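Local coordinates for putative iron-regulated protein A (Parabacteroides distasonis ATCC 8503, PDB 4ECG), which binds calcium ions and is a putative imelysin-like, iron-regulated protein, possibly a metallopeptidase, of unproven function, at residues Asp109-Asp114 and Glu277-Trp282. Residues are numbered along the deposited sequence; the frame is centred on the assembly and turned at random.
Sequences DSWPLD and ESWYSW. With CA (calcium ion), chain F; CA (calcium ion), chain K.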
# COMPACT_ATOMS: atom_id res chain seq x y z
N ASP A 109 -3.60 8.82 -0.83
CA ASP A 109 -4.29 7.65 -1.35
C ASP A 109 -5.65 7.41 -0.71
O ASP A 109 -6.03 6.27 -0.43
CB ASP A 109 -3.36 6.43 -1.19
CG ASP A 109 -3.72 5.23 -2.12
OD1 ASP A 109 -4.28 5.41 -3.24
OD2 ASP A 109 -3.38 4.08 -1.72
N SER A 110 -6.43 8.48 -0.55
CA SER A 110 -7.77 8.31 -0.03
C SER A 110 -8.71 7.64 -1.04
O SER A 110 -8.69 7.94 -2.25
CB SER A 110 -8.35 9.65 0.47
OG SER A 110 -7.57 10.17 1.55
N TRP A 111 -9.55 6.76 -0.51
CA TRP A 111 -10.64 6.13 -1.23
C TRP A 111 -11.80 5.86 -0.27
O TRP A 111 -11.58 5.48 0.90
CB TRP A 111 -10.14 4.81 -1.83
CG TRP A 111 -11.15 4.15 -2.71
CD1 TRP A 111 -11.95 3.06 -2.41
CD2 TRP A 111 -11.53 4.54 -4.06
NE1 TRP A 111 -12.81 2.78 -3.45
CE2 TRP A 111 -12.61 3.63 -4.46
CE3 TRP A 111 -11.17 5.57 -4.92
CZ2 TRP A 111 -13.23 3.74 -5.69
CZ3 TRP A 111 -11.79 5.66 -6.16
CH2 TRP A 111 -12.79 4.77 -6.54
N PRO A 112 -13.04 6.08 -0.72
CA PRO A 112 -13.44 6.71 -2.00
C PRO A 112 -13.27 8.23 -2.00
O PRO A 112 -12.85 8.82 -1.00
CB PRO A 112 -14.94 6.35 -2.12
CG PRO A 112 -15.38 6.25 -0.71
CD PRO A 112 -14.21 5.71 0.08
N LEU A 113 -13.62 8.84 -3.13
CA LEU A 113 -13.43 10.23 -3.36
C LEU A 113 -14.74 10.98 -3.15
O LEU A 113 -15.81 10.42 -3.30
CB LEU A 113 -12.91 10.48 -4.80
CG LEU A 113 -11.58 9.83 -5.18
CD1 LEU A 113 -11.38 9.97 -6.71
CD2 LEU A 113 -10.40 10.40 -4.38
N ASP A 114 -14.63 12.26 -2.84
CA ASP A 114 -15.74 13.15 -2.85
C ASP A 114 -15.95 13.69 -4.27
O ASP A 114 -15.50 14.79 -4.64
CB ASP A 114 -15.52 14.26 -1.85
CG ASP A 114 -16.63 15.34 -1.89
OD1 ASP A 114 -17.66 15.12 -2.55
OD2 ASP A 114 -16.45 16.40 -1.26
N GLU A 277 -11.41 -0.16 -5.06
CA GLU A 277 -10.29 0.75 -5.21
C GLU A 277 -9.47 0.46 -6.50
O GLU A 277 -9.04 -0.66 -6.70
CB GLU A 277 -9.39 0.63 -3.97
CG GLU A 277 -8.41 1.80 -3.82
CD GLU A 277 -7.68 1.85 -2.46
OE1 GLU A 277 -8.14 1.20 -1.49
OE2 GLU A 277 -6.64 2.57 -2.39
N SER A 278 -9.23 1.49 -7.33
CA SER A 278 -8.48 1.43 -8.60
C SER A 278 -9.29 0.75 -9.71
O SER A 278 -8.75 0.30 -10.68
CB SER A 278 -7.14 0.71 -8.47
OG SER A 278 -6.34 1.38 -7.54
N TRP A 279 -10.60 0.77 -9.62
CA TRP A 279 -11.38 0.43 -10.77
C TRP A 279 -11.28 1.38 -11.93
O TRP A 279 -11.55 0.98 -13.07
CB TRP A 279 -12.83 0.19 -10.36
CG TRP A 279 -13.75 1.38 -10.29
CD1 TRP A 279 -14.07 2.12 -9.17
CD2 TRP A 279 -14.58 1.93 -11.36
NE1 TRP A 279 -14.98 3.11 -9.47
CE2 TRP A 279 -15.36 3.02 -10.75
CE3 TRP A 279 -14.73 1.66 -12.70
CZ2 TRP A 279 -16.26 3.77 -11.47
CZ3 TRP A 279 -15.65 2.42 -13.42
CH2 TRP A 279 -16.38 3.47 -12.81
N TYR A 280 -10.93 2.63 -11.71
CA TYR A 280 -10.83 3.54 -12.87
C TYR A 280 -9.81 3.01 -13.88
O TYR A 280 -10.06 3.03 -15.10
CB TYR A 280 -10.46 4.98 -12.45
CG TYR A 280 -11.40 5.62 -11.44
CD1 TYR A 280 -12.79 5.40 -11.49
CD2 TYR A 280 -10.91 6.45 -10.45
CE1 TYR A 280 -13.64 6.01 -10.57
CE2 TYR A 280 -11.76 7.02 -9.52
CZ TYR A 280 -13.12 6.82 -9.58
OH TYR A 280 -13.95 7.41 -8.61
N SER A 281 -8.70 2.49 -13.38
CA SER A 281 -7.59 2.09 -14.19
C SER A 281 -7.44 0.57 -14.26
O SER A 281 -6.53 0.08 -14.98
CB SER A 281 -6.29 2.68 -13.63
OG SER A 281 -6.01 2.17 -12.35
N TRP A 282 -8.29 -0.16 -13.55
CA TRP A 282 -8.15 -1.63 -13.43
C TRP A 282 -6.80 -2.00 -12.84
O TRP A 282 -6.06 -2.76 -13.42
CB TRP A 282 -8.32 -2.34 -14.79
CG TRP A 282 -9.67 -2.21 -15.47
CD1 TRP A 282 -10.72 -1.36 -15.13
CD2 TRP A 282 -10.16 -2.92 -16.68
NE1 TRP A 282 -11.77 -1.51 -15.99
CE2 TRP A 282 -11.51 -2.43 -16.93
CE3 TRP A 282 -9.62 -3.86 -17.55
CZ2 TRP A 282 -12.27 -2.88 -18.00
CZ3 TRP A 282 -10.38 -4.31 -18.63
CH2 TRP A 282 -11.68 -3.83 -18.86
CA CA F . -4.16 1.81 -0.85
CA CA K . -11.28 4.60 3.04
O HOH W 1 -6.90 3.81 0.14
O HOH W 2 -10.42 6.83 2.84
O HOH W 3 -14.67 7.54 -5.66
O HOH W 4 -13.37 3.37 2.68
O HOH W 5 -9.18 4.15 1.87
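CA of Glu277 sits over one indole face of Trp111, 3.8 Å from the centroid of its five-membered ring, in a CH-pi contact. The Trp111-Pro112 peptide bond is cis, and Pro112 CB lies over the opposite face. CG of Trp111 is anti to its backbone N (chi1 -174°), which carries the indole across to 277-282. There the six-membered ring turns its edge toward the face of Tyr280, offset, with planes at 72° and Trp111 CZ3 3.6 Å from Tyr280 CE2. Trp279 meets the indole rim to rim, completing an aromatic cluster. The cluster joins two interhelical loops of the helical imelysin fold, beside calcium sites. An alanine in place of Trp111 would probably open a gap between Glu277 and the rings of Trp279 and Tyr280, leaving Glu277 CB and CG without their packing partner. Water 3 links Leu113 N to Tyr280 OH; water 1 donates to Asp109 O and Glu277 OE2. Asp109 OD2 binds one calcium with Glu92. Glu277, also a known ligand of this site, has OE2 3.0 Å from the ion. Trp111 O binds another calcium at 2.3 Å. Asp109 OD1 and Glu277 OE2 are 3.8 Å apart; calcium and Arg85 would probably offset their repulsion, while Trp88 bonds to Asp109 OD2 and His149 to Glu277 OE2.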